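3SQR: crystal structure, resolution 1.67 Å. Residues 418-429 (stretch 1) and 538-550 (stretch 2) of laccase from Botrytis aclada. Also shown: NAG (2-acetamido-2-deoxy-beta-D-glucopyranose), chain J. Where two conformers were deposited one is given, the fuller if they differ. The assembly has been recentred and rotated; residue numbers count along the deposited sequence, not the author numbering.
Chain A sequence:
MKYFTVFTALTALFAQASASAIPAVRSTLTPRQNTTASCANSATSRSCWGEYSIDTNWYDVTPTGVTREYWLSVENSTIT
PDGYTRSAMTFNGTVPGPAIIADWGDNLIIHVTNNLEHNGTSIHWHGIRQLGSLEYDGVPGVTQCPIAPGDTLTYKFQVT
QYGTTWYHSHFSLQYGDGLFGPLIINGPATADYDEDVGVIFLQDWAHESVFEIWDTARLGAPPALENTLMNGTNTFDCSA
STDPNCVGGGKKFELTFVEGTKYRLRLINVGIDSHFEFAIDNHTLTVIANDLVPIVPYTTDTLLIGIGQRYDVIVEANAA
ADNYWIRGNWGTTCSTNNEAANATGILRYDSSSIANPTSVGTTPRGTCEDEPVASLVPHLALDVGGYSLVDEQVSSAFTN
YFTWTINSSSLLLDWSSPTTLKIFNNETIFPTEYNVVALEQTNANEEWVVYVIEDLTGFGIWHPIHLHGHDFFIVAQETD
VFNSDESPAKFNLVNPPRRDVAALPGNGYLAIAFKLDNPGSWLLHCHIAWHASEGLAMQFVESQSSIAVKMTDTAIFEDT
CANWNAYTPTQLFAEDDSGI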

# COMPACT_ATOMS: atom_id res chain seq x y z
N PRO A 418 6.93 18.45 11.05
CA PRO A 418 5.81 17.56 10.81
C PRO A 418 4.62 17.94 11.65
O PRO A 418 4.75 18.55 12.70
N THR A 419 3.44 17.55 11.21
CA THR A 419 2.20 17.84 11.90
C THR A 419 2.25 17.46 13.35
O THR A 419 1.69 18.17 14.19
N THR A 420 2.86 16.31 13.69
CA THR A 420 2.93 15.89 15.07
C THR A 420 3.79 16.83 15.90
O THR A 420 3.50 17.04 17.06
N LEU A 421 4.82 17.38 15.30
CA LEU A 421 5.66 18.37 16.04
C LEU A 421 4.81 19.59 16.32
O LEU A 421 4.77 20.10 17.45
N LYS A 422 4.05 19.99 15.34
CA LYS A 422 3.11 21.09 15.53
C LYS A 422 2.10 20.79 16.64
O LYS A 422 1.78 21.63 17.52
N ILE A 423 1.54 19.58 16.64
CA ILE A 423 0.68 19.17 17.68
C ILE A 423 1.36 19.13 19.06
O ILE A 423 0.78 19.60 20.00
N PHE A 424 2.55 18.56 19.17
CA PHE A 424 3.32 18.59 20.42
C PHE A 424 3.56 20.04 20.92
O PHE A 424 3.63 20.26 22.13
N ASN A 425 3.69 20.97 20.00
CA ASN A 425 3.74 22.41 20.34
C ASN A 425 2.41 23.11 20.51
O ASN A 425 2.37 24.35 20.61
N ASN A 426 1.33 22.31 20.59
CA ASN A 426 -0.03 22.75 20.93
C ASN A 426 -0.67 23.67 19.89
O ASN A 426 -1.57 24.43 20.19
N GLU A 427 -0.23 23.53 18.66
CA GLU A 427 -0.81 24.23 17.52
C GLU A 427 -2.05 23.52 17.09
O GLU A 427 -2.01 22.29 16.96
N THR A 428 -3.13 24.27 16.83
CA THR A 428 -4.38 23.71 16.30
C THR A 428 -4.77 24.24 14.91
O THR A 428 -5.75 23.76 14.30
N ILE A 429 -3.98 25.20 14.41
CA ILE A 429 -4.12 25.80 13.11
C ILE A 429 -2.86 25.52 12.33
O ILE A 429 -1.77 25.98 12.69
N MET A 538 -4.37 14.76 1.73
CA MET A 538 -4.74 15.59 2.81
C MET A 538 -4.47 14.81 4.10
O MET A 538 -3.86 13.74 4.07
N GLN A 539 -4.81 15.37 5.23
CA GLN A 539 -4.62 14.66 6.47
C GLN A 539 -5.66 15.05 7.48
O GLN A 539 -6.15 16.16 7.47
N PHE A 540 -6.01 14.07 8.31
CA PHE A 540 -6.96 14.27 9.38
C PHE A 540 -6.21 14.44 10.66
O PHE A 540 -5.39 13.61 11.02
N VAL A 541 -6.46 15.56 11.36
CA VAL A 541 -5.92 15.73 12.68
C VAL A 541 -7.12 15.40 13.51
O VAL A 541 -8.14 16.14 13.57
N GLU A 542 -7.07 14.18 14.03
CA GLU A 542 -8.12 13.55 14.74
C GLU A 542 -7.95 13.63 16.26
O GLU A 542 -6.99 13.11 16.83
N SER A 543 -8.93 14.25 16.91
CA SER A 543 -8.95 14.25 18.39
C SER A 543 -7.62 14.68 18.95
O SER A 543 -7.01 14.04 19.81
N GLN A 544 -7.13 15.81 18.46
CA GLN A 544 -5.83 16.26 18.76
C GLN A 544 -5.45 16.19 20.25
O GLN A 544 -4.34 15.80 20.61
N SER A 545 -6.34 16.66 21.08
CA SER A 545 -5.97 16.86 22.49
C SER A 545 -6.01 15.50 23.18
O SER A 545 -5.53 15.35 24.33
N SER A 546 -6.56 14.47 22.50
CA SER A 546 -6.49 13.13 23.06
C SER A 546 -5.28 12.31 22.66
O SER A 546 -5.19 11.12 23.07
N ILE A 547 -4.34 12.87 21.92
CA ILE A 547 -3.17 12.11 21.53
C ILE A 547 -2.30 11.88 22.77
O ILE A 547 -2.08 12.81 23.49
N ALA A 548 -1.80 10.68 23.02
CA ALA A 548 -0.95 10.51 24.18
C ALA A 548 0.35 9.91 23.72
O ALA A 548 0.37 8.93 22.96
N VAL A 549 1.46 10.54 24.09
CA VAL A 549 2.76 10.01 23.71
C VAL A 549 3.55 9.89 25.02
O VAL A 549 3.39 10.70 26.00
N LYS A 550 4.31 8.81 25.06
CA LYS A 550 5.18 8.46 26.15
C LYS A 550 6.35 9.45 26.06
O LYS A 550 6.75 9.85 24.96

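This is a small, mixed contact, an apolar core around Ile423 with polar side chains beside it, in which one flank of a short helix, 419-424, rests on the end of a strand and the turn that follows it, with one hydrogen bond between side chains, Thr419 to Gln539, one from a side chain to backbone, Gln544 to Glu427, and 414 Å² buried in all. The helix and strand 538-542 run nearly the same way, at 26°, but their axes come no closer than 11.1 Å, so side chains must fill the gap.

The helix supplies its inward residues with a four-residue repeat. Thr419 and Ile423, one turn apart, both send CA-to-CB toward the other stretch, and both take chi1 m. Thr419 serves two kinds of partner: its OG1 donates a hydrogen bond to Gln539 OE1 at 2.6 Å, while its CG2 lies 3.7 Å from CG2 of Val541. Gln539 points toward the helix, with chi1 p and chi2 t, and its NE2 is satisfied elsewhere in the structure, so this buried amide is not left without polar company.

Ile423, in the m, t rotamer, is the central apolar piece. Ile423 CD1 lies 4.0 Å from Val541 CG1, with Val541 in t, and Ile423 CG2 and CD1 both lie near Ile547 CD1, the CG2 at 3.9 Å, Ile547 repeating the m, t choice. One branched side chain thus bridges the strand and the segment beyond the 3-10 turn. Phe424 begins sideways with chi1 m, but its ring comes nearer, and CE1 reaches CG2 of Val549 at 3.7 Å, an oblique approach. In the segment after the turn, Ile547 and Val549 point toward the helix while Ala548 between them points away, the alternation expected of an extended chain.

Gln544 gives up the most surface of any residue here, 86 Å². Extended through chi1 t and chi2 t, it carries its amide to the loop after the helix, where NE2 donates to Glu427 O at 2.7 Å with a nearly straight angle of 165°. Gln544 NE2 packs 3.7 Å from Ile423 CG1 and 3.7 Å from Thr428 CG2. Gln544 NE2 also donates to the oxygen of water 1 at 2.9 Å; that water oxygen in turn donates to Ile423 O at 2.6 Å and, weakly, to Asn426 OD1 at 3.4 Å. One amide nitrogen therefore ties the turn to the loop both directly and through solvent.

Asn426 holds the glycan, with ND2 bonded covalently to C1 of NAG at 1.4 Å. The sugar's C8 comes back to within 3.4 Å of Phe424 O, beside the end of the helix.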

# COMPACT_ATOMS: atom_id res chain seq x y z
CB PRO A 418 6.36 16.20 11.21
CG PRO A 418 7.42 16.45 12.13
CD PRO A 418 8.06 17.75 11.67
CB THR A 419 1.02 17.05 11.25
OG1 THR A 419 1.12 17.23 9.84
CG2 THR A 419 -0.31 17.58 11.74
CB THR A 420 3.43 14.42 15.22
OG1 THR A 420 2.49 13.65 14.43
CG2 THR A 420 3.20 13.97 16.64
CB LEU A 421 6.91 18.67 15.30
CG LEU A 421 7.80 19.74 15.96
CD1 LEU A 421 8.14 19.32 17.41
CD2 LEU A 421 9.02 19.92 15.09
CB LYS A 422 2.45 21.45 14.20
CG LYS A 422 3.42 21.86 13.13
CD LYS A 422 2.69 22.32 11.89
CE LYS A 422 3.56 22.58 10.73
NZ LYS A 422 4.40 23.85 10.94
CB ILE A 423 0.09 17.73 17.34
CG1 ILE A 423 -0.90 17.94 16.24
CG2 ILE A 423 -0.47 17.11 18.58
CD1 ILE A 423 -1.28 16.59 15.54
CB PHE A 424 4.68 17.91 20.24
CG PHE A 424 4.58 16.39 19.98
CD1 PHE A 424 3.39 15.68 20.15
CD2 PHE A 424 5.73 15.68 19.61
CE1 PHE A 424 3.34 14.30 19.91
CE2 PHE A 424 5.69 14.33 19.36
CZ PHE A 424 4.51 13.62 19.53
CB ASN A 425 4.58 23.10 19.29
CG ASN A 425 6.06 22.85 19.50
OD1 ASN A 425 6.75 22.28 18.65
ND2 ASN A 425 6.58 23.27 20.69
CB ASN A 426 -0.06 23.36 22.33
CG ASN A 426 0.26 22.36 23.40
OD1 ASN A 426 -0.12 21.17 23.32
ND2 ASN A 426 0.98 22.82 24.42
CB GLU A 427 0.20 24.26 16.40
CG GLU A 427 1.52 24.97 16.73
CD GLU A 427 2.54 24.81 15.68
OE1 GLU A 427 2.20 24.87 14.50
OE2 GLU A 427 3.72 24.68 16.04
CB THR A 428 -5.49 23.92 17.30
OG1 THR A 428 -5.59 25.34 17.52
CG2 THR A 428 -5.19 23.22 18.61
CB ILE A 429 -4.34 27.35 13.17
CG1 ILE A 429 -5.53 27.74 14.04
CG2 ILE A 429 -4.55 27.95 11.76
CD1 ILE A 429 -5.49 29.25 14.41
CB MET A 538 -6.17 16.05 2.67
CG MET A 538 -7.13 14.92 2.41
SD MET A 538 -7.42 14.00 3.82
CE MET A 538 -8.31 15.24 4.84
CB GLN A 539 -3.20 14.85 7.01
CG GLN A 539 -2.88 16.27 7.48
CD GLN A 539 -1.42 16.45 7.81
OE1 GLN A 539 -0.90 15.89 8.77
NE2 GLN A 539 -0.75 17.26 7.01
CB PHE A 540 -7.91 13.07 9.48
CG PHE A 540 -8.70 12.85 8.25
CD1 PHE A 540 -9.85 13.58 8.00
CD2 PHE A 540 -8.29 11.91 7.29
CE1 PHE A 540 -10.57 13.40 6.88
CE2 PHE A 540 -9.04 11.69 6.11
CZ PHE A 540 -10.17 12.43 5.90
CB VAL A 541 -5.32 17.10 12.94
CG1 VAL A 541 -5.06 17.29 14.49
CG2 VAL A 541 -4.00 17.30 12.08
CB GLU A 542 -8.17 12.03 14.34
CG GLU A 542 -9.27 11.25 15.02
CD GLU A 542 -9.31 9.83 14.54
OE1 GLU A 542 -8.68 9.58 13.51
OE2 GLU A 542 -9.82 8.99 15.26
CB SER A 543 -9.37 12.88 18.89
OG SER A 543 -10.63 12.58 18.35
CB GLN A 544 -5.66 17.72 18.27
CG GLN A 544 -4.30 18.18 18.48
CD GLN A 544 -4.03 19.45 17.79
OE1 GLN A 544 -4.69 19.77 16.80
NE2 GLN A 544 -3.05 20.18 18.27
CB SER A 545 -6.91 17.86 23.15
OG SER A 545 -8.23 17.33 23.21
CB SER A 546 -7.72 12.31 22.71
OG SER A 546 -8.88 12.91 23.23
CB ILE A 547 -2.35 12.84 20.42
CG1 ILE A 547 -3.16 12.88 19.11
CG2 ILE A 547 -1.01 12.18 20.16
CD1 ILE A 547 -2.69 13.91 18.08
CB ALA A 548 -1.64 9.67 25.18
CB VAL A 549 3.50 10.80 22.53
CG1 VAL A 549 4.76 10.05 22.01
CG2 VAL A 549 2.53 11.03 21.34
CB LYS A 550 5.63 7.00 26.01
CG LYS A 550 4.49 5.99 25.91
CD LYS A 550 5.05 4.59 25.64
CE LYS A 550 3.89 3.58 25.46
NZ LYS A 550 4.41 2.17 25.54
C1 NAG J . 1.31 21.94 25.52
C2 NAG J . 2.63 22.29 26.20
C3 NAG J . 2.81 21.47 27.48
C4 NAG J . 1.53 21.38 28.34
C5 NAG J . 0.35 20.96 27.46
C6 NAG J . -0.95 20.83 28.25
C7 NAG J . 4.59 23.00 24.85
C8 NAG J . 5.55 22.60 23.76
N2 NAG J . 3.68 22.09 25.19
O3 NAG J . 3.83 22.06 28.25
O4 NAG J . 1.66 20.41 29.36
O5 NAG J . 0.22 21.94 26.44
O6 NAG J . -1.28 22.09 28.79
O7 NAG J . 4.67 24.12 25.37
O HOH W 1 -1.71 19.62 20.80